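Local coordinates for protein positive phenol-degradative gene regulator (Ralstonia sp. E2, PDB 5FRY) that senses phenols through this N-terminal zinc-containing domain of a transcription activator, whose remaining parts probably bind ATP and DNA to switch on phenol-degradation genes, at residues A[56-59]-A[60-64]; A[81-84]-A[85-88]. One frame throughout, in Å; residues are numbered along the deposited sequence.

Interaction 1: residues A[56-59]-A[60-64]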
ATOM      1  N   ASP A  56       2.326  12.480  13.981  1.00 48.53           N
ATOM      2  CA  ASP A  56       3.315  13.384  14.564  1.00 52.78           C
ATOM      3  C   ASP A  56       3.280  14.809  14.014  1.00 54.30           C
ATOM      4  O   ASP A  56       3.550  15.760  14.751  1.00 55.22           O
ATOM      5  CB  ASP A  56       4.725  12.807  14.371  1.00 45.05           C
ATOM      6  CG  ASP A  56       5.002  11.616  15.273  1.00 54.78           C
ATOM      7  OD1 ASP A  56       4.368  11.522  16.348  1.00 53.42           O
ATOM      8  OD2 ASP A  56       5.858  10.773  14.912  1.00 55.93           O
ATOM      9  N   THR A  57       2.961  14.982  12.734  1.00 52.46           N
ATOM     10  CA  THR A  57       2.961  16.340  12.185  1.00 45.38           C
ATOM     11  C   THR A  57       1.563  16.896  11.908  1.00 52.24           C
ATOM     12  O   THR A  57       1.370  18.115  11.914  1.00 50.79           O
ATOM     13  CB  THR A  57       3.784  16.433  10.883  1.00 50.40           C
ATOM     14  OG1 THR A  57       5.146  16.082  11.137  1.00 47.56           O
ATOM     15  CG2 THR A  57       3.708  17.833  10.287  1.00 47.98           C
ATOM     16  N   LEU A  58       0.591  16.024  11.661  1.00 48.50           N
ATOM     17  CA  LEU A  58      -0.766  16.488  11.374  1.00 50.72           C
ATOM     18  C   LEU A  58      -1.704  16.259  12.557  1.00 51.67           C
ATOM     19  O   LEU A  58      -2.770  16.865  12.632  1.00 57.16           O
ATOM     20  CB  LEU A  58      -1.338  15.792  10.134  1.00 53.89           C
ATOM     21  CG  LEU A  58      -0.532  15.725   8.832  1.00 51.94           C
ATOM     22  CD1 LEU A  58      -1.213  14.803   7.822  1.00 46.40           C
ATOM     23  CD2 LEU A  58      -0.320  17.101   8.232  1.00 51.61           C
ATOM     24  N   GLY A  59      -1.317  15.366  13.463  1.00 49.41           N
ATOM     25  CA  GLY A  59      -2.154  15.027  14.601  1.00 48.87           C
ATOM     26  C   GLY A  59      -3.016  13.810  14.340  1.00 50.67           C
ATOM     27  O   GLY A  59      -3.360  13.527  13.196  1.00 51.36           O
ATOM     28  N   MET A  60      -3.376  13.106  15.408  1.00 51.52           N
ATOM     29  CA  MET A  60      -4.125  11.855  15.326  1.00 51.29           C
ATOM     30  C   MET A  60      -5.386  11.953  14.467  1.00 53.72           C
ATOM     31  O   MET A  60      -5.607  11.131  13.574  1.00 51.24           O
ATOM     32  CB  MET A  60      -4.502  11.391  16.735  1.00 50.37           C
ATOM     33  CG  MET A  60      -4.984   9.954  16.821  1.00 50.17           C
ATOM     34  SD  MET A  60      -3.629   8.769  16.711  1.00 59.12           S
ATOM     35  CE  MET A  60      -3.173   8.603  18.441  1.00 52.67           C
ATOM     36  N   GLU A  61      -6.211  12.960  14.738  1.00 53.98           N
ATOM     37  CA  GLU A  61      -7.508  13.083  14.079  1.00 52.33           C
ATOM     38  C   GLU A  61      -7.424  13.349  12.581  1.00 51.07           C
ATOM     39  O   GLU A  61      -8.214  12.805  11.809  1.00 48.62           O
ATOM     40  CB  GLU A  61      -8.330  14.184  14.752  1.00 55.66           C
ATOM     41  CG  GLU A  61      -8.919  13.742  16.068  1.00 54.20           C
ATOM     42  CD  GLU A  61      -9.546  12.358  15.968  1.00 58.36           C
ATOM     43  OE1 GLU A  61     -10.653  12.240  15.391  1.00 57.46           O
ATOM     44  OE2 GLU A  61      -8.919  11.389  16.449  1.00 55.34           O
ATOM     45  N   ARG A  62      -6.479  14.183  12.165  1.00 52.63           N
ATOM     46  CA  ARG A  62      -6.359  14.520  10.752  1.00 50.00           C
ATOM     47  C   ARG A  62      -5.722  13.366   9.974  1.00 49.47           C
ATOM     48  O   ARG A  62      -6.107  13.087   8.834  1.00 46.62           O
ATOM     49  CB  ARG A  62      -5.549  15.803  10.568  1.00 52.07           C
ATOM     50  CG  ARG A  62      -5.770  16.460   9.220  1.00 58.42           C
ATOM     51  CD  ARG A  62      -5.374  17.924   9.232  1.00 56.34           C
ATOM     52  NE  ARG A  62      -3.954  18.120   8.946  1.00 61.08           N
ATOM     53  CZ  ARG A  62      -3.448  19.239   8.433  1.00 60.73           C
ATOM     54  NH1 ARG A  62      -4.248  20.261   8.149  1.00 59.62           N
ATOM     55  NH2 ARG A  62      -2.142  19.337   8.201  1.00 63.07           N
ATOM     56  N   ALA A  63      -4.746  12.705  10.597  1.00 48.33           N
ATOM     57  CA  ALA A  63      -4.154  11.496  10.034  1.00 42.98           C
ATOM     58  C   ALA A  63      -5.241  10.455   9.809  1.00 44.10           C
ATOM     59  O   ALA A  63      -5.292   9.817   8.758  1.00 37.91           O
ATOM     60  CB  ALA A  63      -3.062  10.936  10.951  1.00 43.12           C
ATOM     61  N   ARG A  64      -6.107  10.309  10.812  1.00 43.62           N
ATOM     62  CA  ARG A  64      -7.218   9.367  10.796  1.00 42.52           C
ATOM     63  C   ARG A  64      -8.141   9.584   9.598  1.00 37.24           C
ATOM     64  O   ARG A  64      -8.536   8.621   8.931  1.00 38.83           O
ATOM     65  CB  ARG A  64      -8.005   9.483  12.115  1.00 42.65           C
ATOM     66  CG  ARG A  64      -9.380   8.825  12.146  1.00 45.04           C
ATOM     67  CD  ARG A  64     -10.007   9.002  13.543  1.00 48.39           C
ATOM     68  NE  ARG A  64     -11.459   8.878  13.539  1.00 53.67           N
ATOM     69  CZ  ARG A  64     -12.117   7.789  13.922  1.00 54.15           C
ATOM     70  NH1 ARG A  64     -11.444   6.723  14.345  1.00 53.12           N
ATOM     71  NH2 ARG A  64     -13.444   7.766  13.883  1.00 52.01           N
TER

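Interaction 2: residues A[81-84]-A[85-88]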
ATOM      1  N   LEU A  81     -16.040  -4.220  -8.584  1.00 31.55           N
ATOM      2  CA  LEU A  81     -15.637  -5.539  -9.040  1.00 37.87           C
ATOM      3  C   LEU A  81     -16.715  -6.564  -8.676  1.00 39.26           C
ATOM      4  O   LEU A  81     -17.050  -7.432  -9.483  1.00 42.73           O
ATOM      5  CB  LEU A  81     -14.273  -5.927  -8.451  1.00 34.53           C
ATOM      6  CG  LEU A  81     -13.804  -7.368  -8.658  1.00 36.30           C
ATOM      7  CD1 LEU A  81     -13.835  -7.710 -10.139  1.00 38.14           C
ATOM      8  CD2 LEU A  81     -12.413  -7.603  -8.092  1.00 31.30           C
ATOM      9  N   ALA A  82     -17.281  -6.440  -7.481  1.00 35.55           N
ATOM     10  CA  ALA A  82     -18.267  -7.404  -7.003  1.00 41.01           C
ATOM     11  C   ALA A  82     -19.558  -7.299  -7.798  1.00 38.41           C
ATOM     12  O   ALA A  82     -20.209  -8.303  -8.081  1.00 40.93           O
ATOM     13  CB  ALA A  82     -18.540  -7.199  -5.515  1.00 35.23           C
ATOM     14  N   LYS A  83     -19.926  -6.079  -8.159  1.00 36.03           N
ATOM     15  CA  LYS A  83     -21.152  -5.856  -8.923  1.00 36.16           C
ATOM     16  C   LYS A  83     -21.085  -6.505 -10.313  1.00 41.99           C
ATOM     17  O   LYS A  83     -22.127  -6.757 -10.916  1.00 51.29           O
ATOM     18  CB  LYS A  83     -21.438  -4.356  -9.065  1.00 31.95           C
ATOM     19  CG  LYS A  83     -22.127  -3.690  -7.870  1.00 36.66           C
ATOM     20  CD  LYS A  83     -21.818  -2.210  -7.932  1.00 40.43           C
ATOM     21  CE  LYS A  83     -22.441  -1.404  -6.822  1.00 37.98           C
ATOM     22  NZ  LYS A  83     -22.497   0.045  -7.246  1.00 40.99           N
ATOM     23  N   THR A  84     -19.876  -6.778 -10.792  1.00 45.10           N
ATOM     24  CA  THR A  84     -19.695  -7.457 -12.069  1.00 42.10           C
ATOM     25  C   THR A  84     -20.166  -8.903 -11.962  1.00 45.87           C
ATOM     26  O   THR A  84     -20.976  -9.363 -12.766  1.00 49.87           O
ATOM     27  CB  THR A  84     -18.223  -7.436 -12.518  1.00 43.50           C
ATOM     28  OG1 THR A  84     -17.375  -7.743 -11.404  1.00 45.37           O
ATOM     29  CG2 THR A  84     -17.853  -6.065 -13.068  1.00 44.78           C
ATOM     30  N   MET A  85     -19.657  -9.611 -10.960  1.00 46.06           N
ATOM     31  CA  MET A  85     -20.062 -10.989 -10.706  1.00 51.43           C
ATOM     32  C   MET A  85     -21.260 -11.011  -9.762  1.00 54.40           C
ATOM     33  O   MET A  85     -21.109 -11.200  -8.555  1.00 57.80           O
ATOM     34  CB  MET A  85     -18.904 -11.789 -10.109  1.00 49.25           C
ATOM     35  CG  MET A  85     -18.335 -11.199  -8.829  1.00 53.41           C
ATOM     36  SD  MET A  85     -16.564 -11.486  -8.657  1.00 68.91           S
ATOM     37  CE  MET A  85     -15.908  -9.966  -9.343  1.00 56.61           C
ATOM     38  N   ARG A  86     -22.447 -10.810 -10.323  1.00 55.81           N
ATOM     39  CA  ARG A  86     -23.668 -10.730  -9.536  1.00 61.35           C
ATOM     40  C   ARG A  86     -24.804 -11.532 -10.169  1.00 67.28           C
ATOM     41  O   ARG A  86     -25.961 -11.417  -9.760  1.00 71.31           O
ATOM     42  CB  ARG A  86     -24.068  -9.263  -9.377  1.00 59.42           C
ATOM     43  CG  ARG A  86     -25.283  -9.021  -8.503  1.00 66.56           C
ATOM     44  CD  ARG A  86     -25.283  -7.605  -7.973  1.00 66.06           C
ATOM     45  NE  ARG A  86     -26.626  -7.138  -7.640  1.00 67.82           N
ATOM     46  CZ  ARG A  86     -26.884  -5.934  -7.141  1.00 65.67           C
ATOM     47  NH1 ARG A  86     -25.884  -5.087  -6.918  1.00 60.61           N
ATOM     48  NH2 ARG A  86     -28.134  -5.579  -6.863  1.00 62.88           N
ATOM     49  N   SER A  87     -24.451 -12.351 -11.158  1.00 70.71           N
ATOM     50  CA  SER A  87     -25.410 -13.134 -11.940  1.00 74.81           C
ATOM     51  C   SER A  87     -26.562 -13.716 -11.121  1.00 74.62           C
ATOM     52  O   SER A  87     -27.711 -13.288 -11.256  1.00 76.25           O
ATOM     53  CB  SER A  87     -24.677 -14.269 -12.661  1.00 78.30           C
ATOM     54  OG  SER A  87     -23.797 -14.947 -11.776  1.00 79.88           O
ATOM     55  N   GLY A  88     -26.247 -14.686 -10.271  1.00 73.90           N
ATOM     56  CA  GLY A  88     -27.257 -15.351  -9.469  1.00 72.96           C
ATOM     57  C   GLY A  88     -26.965 -15.300  -7.981  1.00 71.22           C
ATOM     58  O   GLY A  88     -27.434 -16.148  -7.220  1.00 68.88           O
TER

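Interaction 1: residues A[56-59]-A[60-64]
Gly59 and Ala63 carry the backbone bond that starts helix 60-84: Ala63 N donates to Gly59 O at 3.1 Å, almost straight at the hydrogen (168°). Gly59 thus serves two helices at once. It is the first residue to leave helical geometry after helix 44-58 and the N-cap of the next one. Its positive phi (94°) together with an extended psi would drive a beta carbon against the carbonyl oxygen of Leu58, so glycine suits this corner.

Van der Waals contacts surround the corner. Ala63 CB rests 3.4 Å from Gly59 O, and its small methyl group fits the buried face of the new helix, where it also meets Leu54 and Val55 of helix 44-58. Arg62 CB lies 3.6 Å from Leu58 O. From there the arginine, with CG anti to its backbone N (chi1 -161°) and a bend at chi3, crosses the leucine at about a right angle and brings NE to 3.7 Å from Leu58 CB, which sits at the guanidinium edge, in its plane. Leu58 also packs on Leu58 of the second subunit, and Arg62 reaches that same leucine.

Charge enters through Glu61 and Arg64, one turn along: Arg64 NE and Glu61 OE1 are 3.9 Å apart, a long ion pair with the oxygen well out of the guanidinium plane and no N-H aimed at it. The chemistry implies a corner that depends on a backbone shape suited to glycine, with Leu58 and Arg62 both turned to the dimer partner.

Interaction 2: residues A[81-84]-A[85-88]
Met85 folds back over the last turn of helix 60-84, toward Leu81. Its CG is placed between the backbone N and the carbonyl carbon (chi1 57°), and further bends at chi2 and chi3 return the thioether along the helix end. CG comes to 3.5 Å from Ala82 O, while the terminal methyl is directed at the isobutyl group of Leu81, the two side chains meeting at a slant. The modelled separations there are too short to be trusted in detail, but a flexible, apolar methionine suits the position: both it and Leu81 touch Arg22, and Met85 shares Met97 of helix 97-104 with the small, buried Ala82.

Lys83 and Arg86 are arranged differently. Their chains run side by side in the same direction, and Lys83 CG approaches the guanidinium at its edge, near the plane, 4.1 Å from Arg86 NH1. The Arg86 chain stays extended from CG to NE, which carries the guanidinium out alongside the lysine, and its CB lies 3.5 Å from Lys83 O. The like charges keep apart, Lys83 NZ and Arg86 NH1 being 6.2 Å from each other. The ammonium group is instead hydrogen-bonded to Ala164 O on helix 152-166, so the long lysine ties the helix end to a neighbouring helix.

Thr84 contributes its backbone carbonyl, which receives a weak hydrogen bond from Arg86 N at 3.2 Å, bent to 126° at the hydrogen. This closes an inverse gamma turn centred on Met85, whose phi and psi take the chain out of helical geometry. The arrangement is that of a helix C-terminus running through an inverse gamma turn into the loop before helix 91-95, within the phenol-sensing domain.

Helix 60-84 connects the two contacts: interaction 1 lies at its start and interaction 2 at its finish, with centres about 37 Å apart and nearest atoms about 23 Å apart, on opposite sides of the chain's centre. The two do not touch. Neither contact supplies a zinc ligand or a residue of the phenol pocket. At residues 60-64 the side chain of Met60 lies about 11 Å from that of the zinc ligand Glu174 and about 13 Å from the zinc ion itself, whereas at residues 81-84 the side chain of Ala82 is about 9 Å from the bound dimethylphenol. The second subunit reaches interaction 1 but does not touch interaction 2.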